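Long-range contacts in foldase protein PrsA (PDB 5TVL), which probably helps secreted proteins fold outside the cell after translocation, as a lipoprotein with peptidyl-prolyl cis-trans isomerase activity: residues I125-E130 / Y208-L213; Y116-T121 / D224-K229; K51-T56 / Q85-K90. One frame throughout, in Å; residues are numbered along the deposited sequence.

Contact 1: residues I125-E130 / Y208-L213; sequences IRLNNE and YYIVKL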
loop_
_atom_site.group_PDB
_atom_site.type_symbol
_atom_site.label_atom_id
_atom_site.label_comp_id
_atom_site.label_asym_id
_atom_site.label_seq_id
_atom_site.Cartn_x
_atom_site.Cartn_y
_atom_site.Cartn_z
ATOM N N ILE A 125 -16.084 -1.898 -19.443
ATOM C CA ILE A 125 -15.452 -2.462 -20.644
ATOM C C ILE A 125 -13.960 -2.096 -20.631
ATOM O O ILE A 125 -13.595 -0.966 -20.962
ATOM C CB ILE A 125 -16.115 -1.948 -21.953
ATOM C CG1 ILE A 125 -17.634 -2.159 -21.912
ATOM C CG2 ILE A 125 -15.521 -2.648 -23.176
ATOM C CD1 ILE A 125 -18.376 -1.632 -23.121
ATOM N N ARG A 126 -13.111 -3.049 -20.242
ATOM C CA ARG A 126 -11.653 -2.858 -20.266
ATOM C C ARG A 126 -11.100 -3.118 -21.674
ATOM O O ARG A 126 -11.542 -4.044 -22.357
ATOM C CB ARG A 126 -10.969 -3.773 -19.250
ATOM C CG ARG A 126 -9.523 -3.398 -18.956
ATOM C CD ARG A 126 -8.937 -4.258 -17.846
ATOM N NE ARG A 126 -8.748 -5.649 -18.260
ATOM C CZ ARG A 126 -8.267 -6.620 -17.483
ATOM N NH1 ARG A 126 -7.909 -6.378 -16.221
ATOM N NH2 ARG A 126 -8.143 -7.852 -17.971
ATOM N N LEU A 127 -10.135 -2.299 -22.093
ATOM C CA LEU A 127 -9.557 -2.355 -23.442
ATOM C C LEU A 127 -8.037 -2.171 -23.400
ATOM O O LEU A 127 -7.509 -1.489 -22.517
ATOM C CB LEU A 127 -10.188 -1.271 -24.316
ATOM C CG LEU A 127 -11.632 -1.545 -24.768
ATOM C CD1 LEU A 127 -12.544 -0.356 -24.494
ATOM C CD2 LEU A 127 -11.686 -1.956 -26.234
ATOM N N ASN A 128 -7.346 -2.785 -24.361
ATOM C CA ASN A 128 -5.884 -2.705 -24.460
ATOM C C ASN A 128 -5.431 -1.494 -25.268
ATOM O O ASN A 128 -4.495 -0.810 -24.872
ATOM C CB ASN A 128 -5.309 -3.987 -25.075
ATOM C CG ASN A 128 -5.504 -5.197 -24.179
ATOM O OD1 ASN A 128 -6.496 -5.291 -23.455
ATOM N ND2 ASN A 128 -4.554 -6.126 -24.215
ATOM N N ASN A 129 -6.095 -1.241 -26.394
ATOM C CA ASN A 129 -5.751 -0.134 -27.290
ATOM C C ASN A 129 -6.543 1.119 -26.907
ATOM O O ASN A 129 -7.698 1.018 -26.490
ATOM C CB ASN A 129 -6.060 -0.537 -28.740
ATOM C CG ASN A 129 -5.334 0.320 -29.770
ATOM O OD1 ASN A 129 -5.018 1.487 -29.530
ATOM N ND2 ASN A 129 -5.075 -0.264 -30.935
ATOM N N GLU A 130 -5.921 2.291 -27.056
ATOM C CA GLU A 130 -6.615 3.568 -26.842
ATOM C C GLU A 130 -7.551 3.911 -28.001
ATOM O O GLU A 130 -8.676 4.360 -27.767
ATOM C CB GLU A 130 -5.633 4.724 -26.624
ATOM C CG GLU A 130 -6.334 6.063 -26.398
ATOM C CD GLU A 130 -5.503 7.057 -25.617
ATOM O OE1 GLU A 130 -4.330 7.267 -25.983
ATOM O OE2 GLU A 130 -6.032 7.638 -24.644
ATOM N N TYR A 208 -7.595 0.703 -20.593
ATOM C CA TYR A 208 -8.566 1.755 -20.889
ATOM C C TYR A 208 -9.964 1.227 -20.585
ATOM O O TYR A 208 -10.315 0.126 -21.009
ATOM C CB TYR A 208 -8.441 2.203 -22.351
ATOM C CG TYR A 208 -7.036 2.649 -22.700
ATOM C CD1 TYR A 208 -6.071 1.726 -23.111
ATOM C CD2 TYR A 208 -6.658 3.986 -22.583
ATOM C CE1 TYR A 208 -4.779 2.125 -23.410
ATOM C CE2 TYR A 208 -5.365 4.395 -22.882
ATOM C CZ TYR A 208 -4.431 3.458 -23.291
ATOM O OH TYR A 208 -3.148 3.848 -23.589
ATOM N N TYR A 209 -10.745 2.013 -19.844
ATOM C CA TYR A 209 -12.052 1.587 -19.342
ATOM C C TYR A 209 -13.164 2.511 -19.829
ATOM O O TYR A 209 -12.950 3.711 -20.015
ATOM C CB TYR A 209 -12.053 1.567 -17.814
ATOM C CG TYR A 209 -11.048 0.632 -17.188
ATOM C CD1 TYR A 209 -9.724 1.024 -17.006
ATOM C CD2 TYR A 209 -11.423 -0.637 -16.748
ATOM C CE1 TYR A 209 -8.798 0.177 -16.417
ATOM C CE2 TYR A 209 -10.504 -1.492 -16.157
ATOM C CZ TYR A 209 -9.192 -1.079 -15.994
ATOM O OH TYR A 209 -8.269 -1.914 -15.413
ATOM N N ILE A 210 -14.345 1.934 -20.045
ATOM C CA ILE A 210 -15.576 2.687 -20.299
ATOM C C ILE A 210 -16.597 2.153 -19.300
ATOM O O ILE A 210 -16.806 0.942 -19.228
ATOM C CB ILE A 210 -16.089 2.507 -21.748
ATOM C CG1 ILE A 210 -15.012 2.929 -22.762
ATOM C CG2 ILE A 210 -17.351 3.331 -21.977
ATOM C CD1 ILE A 210 -15.285 2.485 -24.185
ATOM N N VAL A 211 -17.221 3.052 -18.537
ATOM C CA VAL A 211 -18.147 2.675 -17.461
ATOM C C VAL A 211 -19.568 3.121 -17.804
ATOM O O VAL A 211 -19.770 4.206 -18.350
ATOM C CB VAL A 211 -17.733 3.300 -16.108
ATOM C CG1 VAL A 211 -18.633 2.814 -14.975
ATOM C CG2 VAL A 211 -16.285 2.976 -15.783
ATOM N N LYS A 212 -20.536 2.264 -17.473
ATOM C CA LYS A 212 -21.966 2.538 -17.625
ATOM C C LYS A 212 -22.619 2.288 -16.265
ATOM O O LYS A 212 -22.687 1.141 -15.819
ATOM C CB LYS A 212 -22.559 1.608 -18.693
ATOM C CG LYS A 212 -24.079 1.627 -18.848
ATOM C CD LYS A 212 -24.569 2.828 -19.642
ATOM C CE LYS A 212 -26.089 2.849 -19.739
ATOM N NZ LYS A 212 -26.638 1.784 -20.627
ATOM N N LEU A 213 -23.093 3.349 -15.611
ATOM C CA LEU A 213 -23.771 3.216 -14.316
ATOM C C LEU A 213 -25.182 2.653 -14.514
ATOM O O LEU A 213 -25.959 3.189 -15.303
ATOM C CB LEU A 213 -23.839 4.562 -13.586
ATOM C CG LEU A 213 -24.214 4.506 -12.098
ATOM C CD1 LEU A 213 -23.080 3.924 -11.262
ATOM C CD2 LEU A 213 -24.590 5.886 -11.587
#
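Strands 120-127 and 207-216 are the central antiparallel pair of the four-stranded sheet in the parvulin-type (PpiC) domain, met here where the first strand runs out toward helix 130-139. The axes of pieces 125-127 and 208-213 approach to 4.6 Å at 162°. L127 and Y208 give the firmest evidence of pairing: L127 N donates to Y208 O at 2.7 Å and Y208 N returns a bond to L127 O at 2.9 Å, each donor lying in the plane of the carbonyl it meets. I125 and I210 also exchange two backbone bonds, with I210 N above the plane of the I125 carbonyl.

Y208 buries the most surface. Its CG lies anti to the carbonyl carbon (chi1 -56°), which puts the ring against the turn 128-130. L127 O meets the ring edge in plane, and N128 O adds to that edge, 3.3 Å from Y208 CE1. E130 covers one face instead: its CB stands 4.0 Å from the ring centroid and 23° off the normal, a CH-pi contact, and its carboxylate runs on past CE2. N129 caps the following helix through OD1 and D131 N.

On the face shared with Y208, L127 CD1 crosses I210 CD1 obliquely at 4.0 Å, and I125 lies further along; helices 130-139 and 147-154 cover this side through A133, V136 and F147. R126 and Y209 occupy the opposite face, side by side and pointing the same way. The aliphatic stem of R126, not its guanidinium, lines the phenol: CD lies 3.4 Å from Y209 OH, while NH2 reaches on to hydrogen-bond Y204 OH of the second subunit.

Contact 2: residues Y116-T121 / D224-K229; sequences YTPDVT and DDYKEK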
loop_
_atom_site.group_PDB
_atom_site.type_symbol
_atom_site.label_atom_id
_atom_site.label_comp_id
_atom_site.label_asym_id
_atom_site.label_seq_id
_atom_site.Cartn_x
_atom_site.Cartn_y
_atom_site.Cartn_z
ATOM N N TYR A 116 -17.037 7.226 2.767
ATOM C CA TYR A 116 -17.578 6.007 2.154
ATOM C C TYR A 116 -18.758 6.301 1.227
ATOM O O TYR A 116 -19.618 7.116 1.551
ATOM C CB TYR A 116 -18.006 5.018 3.243
ATOM C CG TYR A 116 -18.669 3.748 2.746
ATOM C CD1 TYR A 116 -17.911 2.658 2.318
ATOM C CD2 TYR A 116 -20.060 3.631 2.723
ATOM C CE1 TYR A 116 -18.522 1.491 1.873
ATOM C CE2 TYR A 116 -20.676 2.473 2.279
ATOM C CZ TYR A 116 -19.907 1.407 1.856
ATOM O OH TYR A 116 -20.527 0.262 1.419
ATOM N N THR A 117 -18.781 5.609 0.088
ATOM C CA THR A 117 -19.869 5.671 -0.890
ATOM C C THR A 117 -20.432 4.251 -1.020
ATOM O O THR A 117 -19.664 3.307 -1.216
ATOM C CB THR A 117 -19.359 6.153 -2.264
ATOM O OG1 THR A 117 -18.517 7.299 -2.091
ATOM C CG2 THR A 117 -20.509 6.517 -3.189
ATOM N N PRO A 118 -21.770 4.089 -0.915
ATOM C CA PRO A 118 -22.357 2.744 -0.858
ATOM C C PRO A 118 -22.331 1.992 -2.190
ATOM O O PRO A 118 -21.895 2.541 -3.207
ATOM C CB PRO A 118 -23.796 3.022 -0.420
ATOM C CG PRO A 118 -24.097 4.349 -1.020
ATOM C CD PRO A 118 -22.816 5.131 -0.918
ATOM N N ASP A 119 -22.794 0.742 -2.166
ATOM C CA ASP A 119 -22.768 -0.130 -3.346
ATOM C C ASP A 119 -23.462 0.509 -4.547
ATOM O O ASP A 119 -24.581 1.003 -4.434
ATOM C CB ASP A 119 -23.403 -1.507 -3.052
ATOM C CG ASP A 119 -22.410 -2.510 -2.467
ATOM O OD1 ASP A 119 -21.295 -2.652 -3.015
ATOM O OD2 ASP A 119 -22.751 -3.177 -1.468
ATOM N N VAL A 120 -22.765 0.523 -5.679
ATOM C CA VAL A 120 -23.347 0.902 -6.963
ATOM C C VAL A 120 -23.091 -0.241 -7.944
ATOM O O VAL A 120 -22.011 -0.835 -7.948
ATOM C CB VAL A 120 -22.783 2.247 -7.498
ATOM C CG1 VAL A 120 -22.834 3.312 -6.411
ATOM C CG2 VAL A 120 -21.363 2.113 -8.040
ATOM N N THR A 121 -24.101 -0.571 -8.740
ATOM C CA THR A 121 -23.943 -1.519 -9.835
ATOM C C THR A 121 -23.565 -0.733 -11.087
ATOM O O THR A 121 -23.971 0.421 -11.259
ATOM C CB THR A 121 -25.231 -2.326 -10.078
ATOM O OG1 THR A 121 -25.705 -2.855 -8.833
ATOM C CG2 THR A 121 -24.979 -3.479 -11.049
ATOM N N ASP A 224 -24.993 2.882 11.397
ATOM C CA ASP A 224 -25.135 1.445 11.690
ATOM C C ASP A 224 -25.500 0.568 10.480
ATOM O O ASP A 224 -25.248 -0.638 10.503
ATOM C CB ASP A 224 -26.139 1.209 12.836
ATOM C CG ASP A 224 -25.614 1.673 14.204
ATOM O OD1 ASP A 224 -24.397 1.551 14.478
ATOM O OD2 ASP A 224 -26.432 2.149 15.020
ATOM N N ASP A 225 -26.076 1.165 9.434
ATOM C CA ASP A 225 -26.328 0.464 8.164
ATOM C C ASP A 225 -25.042 0.043 7.432
ATOM O O ASP A 225 -25.067 -0.911 6.651
ATOM C CB ASP A 225 -27.178 1.331 7.219
ATOM C CG ASP A 225 -28.569 1.641 7.774
ATOM O OD1 ASP A 225 -29.187 0.762 8.414
ATOM O OD2 ASP A 225 -29.049 2.771 7.553
ATOM N N TYR A 226 -23.938 0.761 7.667
ATOM C CA TYR A 226 -22.635 0.450 7.055
ATOM C C TYR A 226 -21.507 0.138 8.062
ATOM O O TYR A 226 -20.370 -0.074 7.645
ATOM C CB TYR A 226 -22.201 1.610 6.147
ATOM C CG TYR A 226 -23.272 2.070 5.178
ATOM C CD1 TYR A 226 -23.690 1.252 4.125
ATOM C CD2 TYR A 226 -23.874 3.324 5.313
ATOM C CE1 TYR A 226 -24.674 1.667 3.236
ATOM C CE2 TYR A 226 -24.860 3.747 4.430
ATOM C CZ TYR A 226 -25.257 2.918 3.392
ATOM O OH TYR A 226 -26.235 3.336 2.513
ATOM N N LYS A 227 -21.829 0.079 9.358
ATOM C CA LYS A 227 -20.844 -0.081 10.454
ATOM C C LYS A 227 -19.795 -1.170 10.195
ATOM O O LYS A 227 -18.606 -0.950 10.427
ATOM C CB LYS A 227 -21.580 -0.381 11.773
ATOM C CG LYS A 227 -20.730 -0.473 13.041
ATOM C CD LYS A 227 -20.635 0.845 13.800
ATOM C CE LYS A 227 -20.061 0.625 15.195
ATOM N NZ LYS A 227 -19.835 1.892 15.944
ATOM N N GLU A 228 -20.245 -2.329 9.712
ATOM C CA GLU A 228 -19.361 -3.479 9.484
ATOM C C GLU A 228 -18.376 -3.268 8.333
ATOM O O GLU A 228 -17.196 -3.612 8.458
ATOM C CB GLU A 228 -20.181 -4.756 9.252
ATOM C CG GLU A 228 -20.973 -5.213 10.471
ATOM C CD GLU A 228 -20.082 -5.642 11.625
ATOM O OE1 GLU A 228 -19.262 -6.568 11.438
ATOM O OE2 GLU A 228 -20.198 -5.051 12.720
ATOM N N LYS A 229 -18.858 -2.716 7.220
ATOM C CA LYS A 229 -17.988 -2.387 6.084
ATOM C C LYS A 229 -16.986 -1.280 6.435
ATOM O O LYS A 229 -15.844 -1.310 5.970
ATOM C CB LYS A 229 -18.807 -1.992 4.852
ATOM C CG LYS A 229 -19.554 -3.152 4.211
ATOM C CD LYS A 229 -20.205 -2.728 2.901
ATOM C CE LYS A 229 -20.683 -3.914 2.073
ATOM N NZ LYS A 229 -21.907 -4.553 2.629
#
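Y116 holds its CG anti to the backbone N (chi1 176°), whereas Y226 holds its CG anti to the carbonyl carbon (chi1 -49°), and these torsions send the two phenols across each other at about a right angle. K229 also starts anti to its carbonyl carbon and runs out extended, carrying CD past the end of Y116 and CE toward D119; the bend at its last torsion sets only NZ.

The ring pair is oblique, neither a stack nor edge-to-face: the centroids are 5.4 Å apart and the planes make 47°. Its point of closest approach is Y116 CE2, over one face of the Y226 ring and 3.7 Å from Y226 CD1. D225 CB lies over the other face, 4.2 Å above the plane of the Y226 ring, so the ring is held between its sequence neighbour D225 and Y116. P118 adds apolar cover obliquely, its CB lying 4.0 Å from Y226 CE1. The Y226 hydroxyl is tied to S220 N, which helps fix the ring's reach.

Beyond the rings, K229 CD packs 3.4 Å from Y116 OH, an oxygen that also has a weak hydrogen bond to D170. D119 OD2 lies 4.4 Å from K229 NZ, beyond a salt bridge.

In the fold, Y116 lies between helix 106-115 and strand 120-127, and residues 224-229 lead from strand 207-216 into helix 227-239; the way into the sheet and the way out of it therefore meet here. With aromatic and apolar contacts across it and a single charge pair too far apart to bond, the junction probably depends on side-chain packing, with electrostatic attraction between D119 and K229 as a likely minor contribution.

Contact 3: residues K51-T56 / Q85-K90; sequences KEVDDT and QIRTSK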
loop_
_atom_site.group_PDB
_atom_site.type_symbol
_atom_site.label_atom_id
_atom_site.label_comp_id
_atom_site.label_asym_id
_atom_site.label_seq_id
_atom_site.Cartn_x
_atom_site.Cartn_y
_atom_site.Cartn_z
ATOM N N LYS A 51 -5.333 -25.744 11.658
ATOM C CA LYS A 51 -5.907 -25.950 10.321
ATOM C C LYS A 51 -5.591 -24.803 9.354
ATOM O O LYS A 51 -5.252 -25.048 8.199
ATOM C CB LYS A 51 -7.428 -26.159 10.412
ATOM C CG LYS A 51 -8.090 -26.576 9.104
ATOM C CD LYS A 51 -9.500 -27.102 9.334
ATOM C CE LYS A 51 -10.215 -27.395 8.023
ATOM N NZ LYS A 51 -9.559 -28.478 7.239
ATOM N N GLU A 52 -5.708 -23.565 9.832
ATOM C CA GLU A 52 -5.418 -22.375 9.013
ATOM C C GLU A 52 -3.937 -22.267 8.624
ATOM O O GLU A 52 -3.607 -21.812 7.526
ATOM C CB GLU A 52 -5.855 -21.101 9.745
ATOM C CG GLU A 52 -7.361 -20.975 9.917
ATOM C CD GLU A 52 -7.748 -19.873 10.883
ATOM O OE1 GLU A 52 -7.409 -19.985 12.081
ATOM O OE2 GLU A 52 -8.398 -18.901 10.448
ATOM N N VAL A 53 -3.055 -22.690 9.527
ATOM C CA VAL A 53 -1.615 -22.729 9.259
ATOM C C VAL A 53 -1.308 -23.812 8.220
ATOM O O VAL A 53 -0.494 -23.593 7.323
ATOM C CB VAL A 53 -0.794 -22.955 10.555
ATOM C CG1 VAL A 53 0.693 -23.127 10.247
ATOM C CG2 VAL A 53 -1.008 -21.797 11.529
ATOM N N ASP A 54 -1.966 -24.966 8.348
ATOM C CA ASP A 54 -1.851 -26.055 7.367
ATOM C C ASP A 54 -2.392 -25.665 5.986
ATOM O O ASP A 54 -1.901 -26.171 4.978
ATOM C CB ASP A 54 -2.571 -27.327 7.857
ATOM C CG ASP A 54 -1.905 -27.968 9.082
ATOM O OD1 ASP A 54 -0.669 -27.874 9.244
ATOM O OD2 ASP A 54 -2.634 -28.588 9.888
ATOM N N ASP A 55 -3.406 -24.794 5.943
ATOM C CA ASP A 55 -3.959 -24.280 4.674
ATOM C C ASP A 55 -2.969 -23.367 3.952
ATOM O O ASP A 55 -2.780 -23.479 2.739
ATOM C CB ASP A 55 -5.272 -23.505 4.902
ATOM C CG ASP A 55 -6.428 -24.393 5.368
ATOM O OD1 ASP A 55 -6.279 -25.635 5.421
ATOM O OD2 ASP A 55 -7.500 -23.832 5.687
ATOM N N THR A 56 -2.358 -22.458 4.709
ATOM C CA THR A 56 -1.388 -21.502 4.175
ATOM C C THR A 56 -0.160 -22.199 3.592
ATOM O O THR A 56 0.254 -21.891 2.477
ATOM C CB THR A 56 -0.938 -20.513 5.271
ATOM O OG1 THR A 56 -2.095 -19.914 5.869
ATOM C CG2 THR A 56 -0.027 -19.418 4.702
ATOM N N GLN A 85 6.996 -20.002 11.335
ATOM C CA GLN A 85 6.999 -18.593 10.916
ATOM C C GLN A 85 5.615 -18.097 10.492
ATOM O O GLN A 85 5.221 -16.988 10.854
ATOM C CB GLN A 85 7.987 -18.381 9.766
ATOM C CG GLN A 85 8.225 -16.926 9.389
ATOM C CD GLN A 85 9.358 -16.770 8.392
ATOM O OE1 GLN A 85 9.499 -17.574 7.466
ATOM N NE2 GLN A 85 10.175 -15.734 8.576
ATOM N N ILE A 86 4.898 -18.915 9.720
ATOM C CA ILE A 86 3.529 -18.605 9.286
ATOM C C ILE A 86 2.616 -18.447 10.505
ATOM O O ILE A 86 1.840 -17.496 10.584
ATOM C CB ILE A 86 2.953 -19.696 8.349
ATOM C CG1 ILE A 86 3.723 -19.728 7.020
ATOM C CG2 ILE A 86 1.468 -19.452 8.069
ATOM C CD1 ILE A 86 3.536 -21.009 6.231
ATOM N N ARG A 87 2.715 -19.394 11.435
ATOM C CA ARG A 87 2.000 -19.338 12.715
ATOM C C ARG A 87 2.272 -18.034 13.483
ATOM O O ARG A 87 1.338 -17.396 13.966
ATOM C CB ARG A 87 2.367 -20.554 13.574
ATOM C CG ARG A 87 1.652 -20.622 14.907
ATOM C CD ARG A 87 1.800 -21.981 15.560
ATOM N NE ARG A 87 1.051 -22.035 16.815
ATOM C CZ ARG A 87 -0.270 -22.195 16.925
ATOM N NH1 ARG A 87 -1.049 -22.340 15.850
ATOM N NH2 ARG A 87 -0.822 -22.220 18.135
ATOM N N THR A 88 3.544 -17.643 13.575
ATOM C CA THR A 88 3.937 -16.396 14.248
ATOM C C THR A 88 3.306 -15.166 13.577
ATOM O O THR A 88 2.765 -14.292 14.259
ATOM C CB THR A 88 5.473 -16.232 14.266
ATOM O OG1 THR A 88 6.079 -17.412 14.814
ATOM C CG2 THR A 88 5.889 -15.013 15.092
ATOM N N SER A 89 3.380 -15.118 12.246
ATOM C CA SER A 89 2.747 -14.064 11.442
ATOM C C SER A 89 1.248 -13.953 11.728
ATOM O O SER A 89 0.722 -12.850 11.907
ATOM C CB SER A 89 2.970 -14.319 9.945
ATOM O OG SER A 89 2.049 -13.585 9.153
ATOM N N LYS A 90 0.575 -15.099 11.763
ATOM C CA LYS A 90 -0.850 -15.144 12.073
ATOM C C LYS A 90 -1.150 -14.675 13.496
ATOM O O LYS A 90 -2.145 -13.998 13.714
ATOM C CB LYS A 90 -1.426 -16.543 11.830
ATOM C CG LYS A 90 -1.595 -16.871 10.356
ATOM C CD LYS A 90 -2.365 -18.164 10.159
ATOM C CE LYS A 90 -2.253 -18.675 8.730
ATOM N NZ LYS A 90 -2.823 -17.738 7.721
#
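E52 contributes chiefly its carbonyl. E52 O takes the helical bond from T56 N and a second from T56 OG1, 2.9 Å from E52 O and in the carbonyl plane; K90 CE passes 3.6 Å from E52 O.

V53, buried, sets CG1 anti to its backbone N and CG2 anti to its carbonyl carbon. CG2 lies 4.1 Å from R87 CA and equally near K90 CD, and CG1 leans toward I86. R87 extends to a salt bridge, NE to E41 OE1, on helix 25-44.

T56 divides its work between its branches. The T56 and I86 side chains lie alongside each other, pointing opposite ways, with CG2 of T56 3.7 Å from CG2 of I86, while T56 OG1 meets K90 NZ tip to tip at 2.9 Å. Because T56 OG1 gives its proton to E52 O, it accepts from the ammonium, which a bend at the last K90 torsion brings round.

With local axes 9.7 Å apart and at 121°, helices 50-64 and 79-102 form a crossed helix-helix interface in the helical part of the chain, and T56 OG1 to E52 O is the i to i-4 hydroxyl-to-carbonyl bond familiar for threonine within helices.

Contacts 1 and 2 share strand 120-127, one inside the sheet and one where the chain enters it, and L213 of contact 1 packs on V120 and T121 of contact 2. Contact 3 stands apart in the helical part, about 26 Å from contact 1 and 16 Å from contact 2 between nearest atoms, and on the opposite side of the chain's centre from contact 1. None is wholly core: each mixes buried side chains with exposed ones. Chemistry follows place. Within the sheet, main-chain bonds dominate; at the junction, rings and a proline meet without any bond across; between helices, one side-chain bond accompanies apolar packing. Contacts 1 and 2 border other subunits of the assembly; contact 3 touches none.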